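PDB 4HIZ: endosialidase from Enterobacteria phage phi92, which probably hydrolyses alpha-2,8 and alpha-2,9 linkages within sialic acid polymers, acting as a three-chain endosialidase. Local coordinates for residues Ser373-Ser378 with Cys439-Ser444; Asn457-Ile462 with Tyr518-Lys523. All coordinates share one frame; numbering follows the deposited sequence.

Contact 1. Residues Ser373-Ser378 with Cys439-Ser444; sequences STLAMS and CKINVS
Leu375 and Ile441 mark the closest backbone approach, their CA atoms 9.9 Å apart, on strands that run in roughly the same direction but belong to different sheets. This is blade-to-blade packing in the catalytic beta-propeller: strand 374-378 lies in the four-stranded blade bounded by strands 347-355 and 386-389, while strand 435-442 belongs to the neighbouring sheet, whose strands 401-404, 407-413, 435-442 and 456-460 come next in the chain. No hydrogen bond joins the two segments, and the meeting is a small one, burying 92 Å² in all, made of apolar branches alone. It illustrates how neighbouring propeller blades may be held by side chains while each keeps its backbone bonds for its own sheet. On one side a single residue does the work. Leu375 holds CG anti to its backbone nitrogen (chi1 171°), and its second torsion then carries CD2 on as the extended methyl, anti to CA, into the next blade. Ile441 answers with its branch methyl CG2, and the two side chains pass each other in opposite senses instead of meeting end on. Val443 has already left the strand, yet its CB is still directed toward 373-378. Leu408 of strand 407-413 touches both Leu375 and Val443; from strand 358-365, in the same blade as Leu375, Thr362 touches Leu375 and Tyr360 touches Val443. The seam thus continues beyond the two segments. At its centre one methyl serves two partners: Leu375 CD2 lies 4.1 Å from Ile441 CG2 and 4.4 Å from Val443 CG1.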
loop_
_atom_site.group_PDB
_atom_site.type_symbol
_atom_site.label_atom_id
_atom_site.label_comp_id
_atom_site.label_asym_id
_atom_site.label_seq_id
_atom_site.Cartn_x
_atom_site.Cartn_y
_atom_site.Cartn_z
ATOM N N SER A 373 38.754 -7.234 -14.142
ATOM C CA SER A 373 38.308 -5.963 -14.739
ATOM C C SER A 373 39.445 -5.052 -15.180
ATOM O O SER A 373 40.495 -4.936 -14.506
ATOM C CB SER A 373 37.497 -5.178 -13.703
ATOM O OG SER A 373 36.302 -5.877 -13.421
ATOM N N THR A 374 39.170 -4.330 -16.269
ATOM C CA THR A 374 40.108 -3.391 -16.882
ATOM C C THR A 374 39.366 -2.088 -17.097
ATOM O O THR A 374 38.170 -2.097 -17.401
ATOM C CB THR A 374 40.519 -3.928 -18.272
ATOM O OG1 THR A 374 41.140 -5.204 -18.108
ATOM C CG2 THR A 374 41.513 -3.014 -18.993
ATOM N N LEU A 375 40.076 -0.983 -16.917
ATOM C CA LEU A 375 39.610 0.343 -17.304
ATOM C C LEU A 375 40.311 0.728 -18.601
ATOM O O LEU A 375 41.520 0.528 -18.744
ATOM C CB LEU A 375 39.935 1.373 -16.205
ATOM C CG LEU A 375 39.704 2.865 -16.509
ATOM C CD1 LEU A 375 38.215 3.184 -16.765
ATOM C CD2 LEU A 375 40.239 3.737 -15.354
ATOM N N ALA A 376 39.570 1.263 -19.557
ATOM C CA ALA A 376 40.188 1.622 -20.841
ATOM C C ALA A 376 39.631 2.966 -21.307
ATOM O O ALA A 376 38.537 3.367 -20.887
ATOM C CB ALA A 376 39.918 0.529 -21.855
ATOM N N MET A 377 40.383 3.675 -22.164
ATOM C CA MET A 377 39.860 4.889 -22.763
ATOM C C MET A 377 40.272 4.950 -24.224
ATOM O O MET A 377 41.332 4.441 -24.585
ATOM C CB MET A 377 40.361 6.117 -21.999
ATOM C CG MET A 377 41.857 6.269 -22.035
ATOM S SD MET A 377 42.395 7.404 -23.347
ATOM C CE MET A 377 42.443 8.814 -22.275
ATOM N N SER A 378 39.436 5.568 -25.057
ATOM C CA SER A 378 39.742 5.683 -26.479
ATOM C C SER A 378 39.481 7.108 -26.877
ATOM O O SER A 378 38.424 7.654 -26.568
ATOM C CB SER A 378 38.845 4.761 -27.303
ATOM O OG SER A 378 39.011 5.008 -28.701
ATOM N N CYS A 439 35.592 3.258 -6.154
ATOM C CA CYS A 439 36.902 3.909 -6.226
ATOM C C CYS A 439 36.772 5.188 -7.044
ATOM O O CYS A 439 35.762 5.409 -7.746
ATOM C CB CYS A 439 38.005 2.980 -6.790
ATOM S SG CYS A 439 37.831 2.529 -8.529
ATOM N N LYS A 440 37.778 6.047 -6.905
ATOM C CA LYS A 440 37.763 7.350 -7.547
ATOM C C LYS A 440 39.095 7.486 -8.293
ATOM O O LYS A 440 40.150 7.638 -7.659
ATOM C CB LYS A 440 37.596 8.416 -6.452
ATOM C CG LYS A 440 37.452 9.828 -6.958
ATOM C CD LYS A 440 37.125 10.768 -5.766
ATOM C CE LYS A 440 37.138 12.229 -6.207
ATOM N NZ LYS A 440 36.662 13.177 -5.155
ATOM N N ILE A 441 39.044 7.418 -9.624
ATOM C CA ILE A 441 40.267 7.385 -10.441
ATOM C C ILE A 441 40.423 8.701 -11.192
ATOM O O ILE A 441 39.512 9.104 -11.898
ATOM C CB ILE A 441 40.228 6.230 -11.485
ATOM C CG1 ILE A 441 39.972 4.872 -10.819
ATOM C CG2 ILE A 441 41.539 6.197 -12.330
ATOM C CD1 ILE A 441 40.887 4.594 -9.737
ATOM N N ASN A 442 41.563 9.372 -11.016
ATOM C CA ASN A 442 41.860 10.583 -11.768
ATOM C C ASN A 442 42.220 10.189 -13.198
ATOM O O ASN A 442 43.265 9.547 -13.436
ATOM C CB ASN A 442 43.035 11.331 -11.131
ATOM C CG ASN A 442 43.230 12.714 -11.731
ATOM O OD1 ASN A 442 43.035 12.914 -12.942
ATOM N ND2 ASN A 442 43.580 13.690 -10.882
ATOM N N VAL A 443 41.359 10.545 -14.153
ATOM C CA VAL A 443 41.655 10.241 -15.558
ATOM C C VAL A 443 42.094 11.488 -16.319
ATOM O O VAL A 443 42.420 11.379 -17.501
ATOM C CB VAL A 443 40.482 9.526 -16.267
ATOM C CG1 VAL A 443 40.204 8.137 -15.600
ATOM C CG2 VAL A 443 39.228 10.402 -16.238
ATOM N N SER A 444 42.112 12.663 -15.680
ATOM C CA SER A 444 42.682 13.847 -16.337
ATOM C C SER A 444 44.189 13.656 -16.470
ATOM O O SER A 444 44.816 14.096 -17.460
ATOM C CB SER A 444 42.383 15.130 -15.560
ATOM O OG SER A 444 43.242 15.260 -14.443
#

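Contact 2. Residues Asn457-Ile462 with Tyr518-Lys523; sequences NITDQI and YSYRLK
At the probable ring closure of the catalytic beta-propeller, Tyr520 of strand 516-523 packs against Ile458 and Thr459 of strand 456-460, in the preceding blade. Strand 516-523 pairs antiparallel with strand 71-75, consistent with ring closure by an early and a late strand of the domain sharing a blade. The two segments run in roughly opposite directions, with Thr459 CA and Tyr520 CA 8.5 Å apart. Residues 458 and 459 form a classic beta bulge: both bond through the backbone to Thr436, and the CB atoms of both are directed toward 518-523. Ile458 CD1 sits over the middle of one ring face, a CH-pi contact with CD1 3.7 Å from the centroid of the Tyr520 ring and 13° off its normal. Its CG1 branch lies between backbone nitrogen and carbonyl carbon (chi1 47°), and the extended second torsion swings CD1 over the ring. Thr459 CG2 comes up obliquely, 4.4 Å from Tyr520 CD1. Its hydroxyl is engaged nearby: Gln461 NE2 donates to Thr459 OG1 over 3.1 Å, nearly in the amide plane and fairly straight at 163°, while Gln461 OE1 bonds to Thr436 OG1. A water spans the segments at the far end of the ring, donating to Ile458 O at 2.9 Å and hydrogen-bonding to Tyr520 OH at 2.8 Å. The same region faces other chains, since Asp460 makes a salt bridge to Arg532 of a second subunit and Tyr518 stacks edge-to-face with Phe534 of that subunit. One isoleucine therefore supplies both a methyl for the aromatic face and, through water, a carbonyl for the buried phenol, a pairing that should restrict the tilt of the ring.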
loop_
_atom_site.group_PDB
_atom_site.type_symbol
_atom_site.label_atom_id
_atom_site.label_comp_id
_atom_site.label_asym_id
_atom_site.label_seq_id
_atom_site.Cartn_x
_atom_site.Cartn_y
_atom_site.Cartn_z
ATOM N N ASN A 457 34.771 0.295 0.692
ATOM C CA ASN A 457 33.509 -0.384 1.020
ATOM C C ASN A 457 32.577 0.664 1.629
ATOM O O ASN A 457 32.829 1.154 2.752
ATOM C CB ASN A 457 33.828 -1.522 2.013
ATOM C CG ASN A 457 32.596 -2.304 2.468
ATOM O OD1 ASN A 457 31.496 -2.293 1.836
ATOM N ND2 ASN A 457 32.758 -2.967 3.587
ATOM N N ILE A 458 31.545 1.044 0.867
ATOM C CA ILE A 458 30.666 2.170 1.234
ATOM C C ILE A 458 29.295 1.739 1.791
ATOM O O ILE A 458 28.590 2.551 2.415
ATOM C CB ILE A 458 30.429 3.078 0.019
ATOM C CG1 ILE A 458 30.065 2.253 -1.241
ATOM C CG2 ILE A 458 31.716 3.854 -0.271
ATOM C CD1 ILE A 458 29.397 3.119 -2.338
ATOM N N THR A 459 28.910 0.482 1.543
ATOM C CA THR A 459 27.639 -0.067 2.059
ATOM C C THR A 459 27.701 -1.584 1.906
ATOM O O THR A 459 28.486 -2.075 1.092
ATOM C CB THR A 459 26.390 0.506 1.304
ATOM O OG1 THR A 459 25.215 -0.182 1.752
ATOM C CG2 THR A 459 26.514 0.296 -0.210
ATOM N N ASP A 460 26.941 -2.319 2.727
ATOM C CA ASP A 460 26.866 -3.770 2.612
ATOM C C ASP A 460 25.419 -4.179 2.360
ATOM O O ASP A 460 24.487 -3.684 3.044
ATOM C CB ASP A 460 27.262 -4.459 3.933
ATOM C CG ASP A 460 28.773 -4.452 4.220
ATOM O OD1 ASP A 460 29.570 -3.991 3.379
ATOM O OD2 ASP A 460 29.152 -4.952 5.318
ATOM N N GLN A 461 25.249 -5.138 1.461
ATOM C CA GLN A 461 23.957 -5.685 1.059
ATOM C C GLN A 461 23.767 -7.059 1.708
ATOM O O GLN A 461 24.615 -7.505 2.491
ATOM C CB GLN A 461 23.945 -5.823 -0.478
ATOM C CG GLN A 461 23.553 -4.499 -1.143
ATOM C CD GLN A 461 24.373 -3.315 -0.656
ATOM O OE1 GLN A 461 25.577 -3.187 -0.985
ATOM N NE2 GLN A 461 23.729 -2.420 0.128
ATOM N N ILE A 462 22.686 -7.734 1.332
ATOM C CA ILE A 462 22.438 -9.112 1.765
ATOM C C ILE A 462 22.301 -10.028 0.546
ATOM O O ILE A 462 21.618 -9.697 -0.419
ATOM C CB ILE A 462 21.131 -9.180 2.619
ATOM C CG1 ILE A 462 21.350 -8.485 3.976
ATOM C CG2 ILE A 462 20.652 -10.656 2.814
ATOM C CD1 ILE A 462 20.002 -8.198 4.722
ATOM N N TYR A 518 18.253 -0.816 -4.943
ATOM C CA TYR A 518 18.701 0.206 -4.001
ATOM C C TYR A 518 19.400 1.313 -4.773
ATOM O O TYR A 518 19.922 1.081 -5.873
ATOM C CB TYR A 518 19.700 -0.394 -2.985
ATOM C CG TYR A 518 19.042 -1.464 -2.115
ATOM C CD1 TYR A 518 18.856 -2.772 -2.602
ATOM C CD2 TYR A 518 18.578 -1.139 -0.839
ATOM C CE1 TYR A 518 18.223 -3.744 -1.825
ATOM C CE2 TYR A 518 17.961 -2.122 -0.030
ATOM C CZ TYR A 518 17.759 -3.389 -0.539
ATOM O OH TYR A 518 17.129 -4.365 0.215
ATOM N N SER A 519 19.409 2.516 -4.186
ATOM C CA SER A 519 20.129 3.648 -4.775
ATOM C C SER A 519 21.068 4.258 -3.738
ATOM O O SER A 519 20.617 4.654 -2.639
ATOM C CB SER A 519 19.107 4.681 -5.216
ATOM O OG SER A 519 19.749 5.894 -5.602
ATOM N N TYR A 520 22.362 4.301 -4.059
ATOM C CA TYR A 520 23.317 4.981 -3.202
ATOM C C TYR A 520 23.503 6.366 -3.805
ATOM O O TYR A 520 24.013 6.507 -4.950
ATOM C CB TYR A 520 24.651 4.235 -3.187
ATOM C CG TYR A 520 25.670 4.857 -2.279
ATOM C CD1 TYR A 520 25.672 4.585 -0.899
ATOM C CD2 TYR A 520 26.643 5.725 -2.785
ATOM C CE1 TYR A 520 26.644 5.174 -0.055
ATOM C CE2 TYR A 520 27.604 6.298 -1.955
ATOM C CZ TYR A 520 27.617 6.014 -0.612
ATOM O OH TYR A 520 28.608 6.603 0.169
ATOM N N ARG A 521 23.060 7.395 -3.077
ATOM C CA ARG A 521 23.052 8.762 -3.605
ATOM C C ARG A 521 24.210 9.507 -2.929
ATOM O O ARG A 521 24.241 9.651 -1.686
ATOM C CB ARG A 521 21.725 9.454 -3.278
ATOM C CG ARG A 521 21.686 10.875 -3.840
ATOM C CD ARG A 521 20.335 11.603 -3.538
ATOM N NE ARG A 521 20.252 12.111 -2.170
ATOM C CZ ARG A 521 19.303 12.971 -1.782
ATOM N NH1 ARG A 521 18.331 13.315 -2.617
ATOM N NH2 ARG A 521 19.291 13.441 -0.531
ATOM N N LEU A 522 25.159 9.945 -3.757
ATOM C CA LEU A 522 26.434 10.505 -3.310
ATOM C C LEU A 522 26.564 11.976 -3.717
ATOM O O LEU A 522 26.415 12.338 -4.916
ATOM C CB LEU A 522 27.613 9.706 -3.934
ATOM C CG LEU A 522 29.004 10.285 -3.626
ATOM C CD1 LEU A 522 29.335 10.157 -2.142
ATOM C CD2 LEU A 522 30.073 9.512 -4.437
ATOM N N LYS A 523 26.853 12.845 -2.751
ATOM C CA LYS A 523 27.098 14.272 -3.045
ATOM C C LYS A 523 28.375 14.458 -3.866
ATOM O O LYS A 523 29.447 13.976 -3.486
ATOM C CB LYS A 523 27.186 15.045 -1.717
ATOM C CG LYS A 523 27.629 16.498 -1.826
ATOM C CD LYS A 523 27.440 17.149 -0.445
ATOM C CE LYS A 523 27.804 18.623 -0.436
ATOM N NZ LYS A 523 29.196 18.815 -0.886
HETATM O O HOH W 1 29.001 5.364 2.672
#

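Overall arrangement
Early strands 33-36, 49-53 and 61-64 lie in the sheet later completed by 435-442 and 456-460; strand 71-75 follows, and the chain then runs through further blades to 373-378. Contact 1 closes a loop of 60 residues when 439-444 returns against that strand. Contact 2 opens afterwards, at 457-462, and closes across 55 residues at 518-523, so the two loops are in series and neither crosses nor encloses the other. Their link is one sheet, in which strands 435-442 and 456-460 are neighbours. It packs against strand 374-378 through contact 1 and against the late strand 516-523 through contact 2. The contact centres are 21 Å apart.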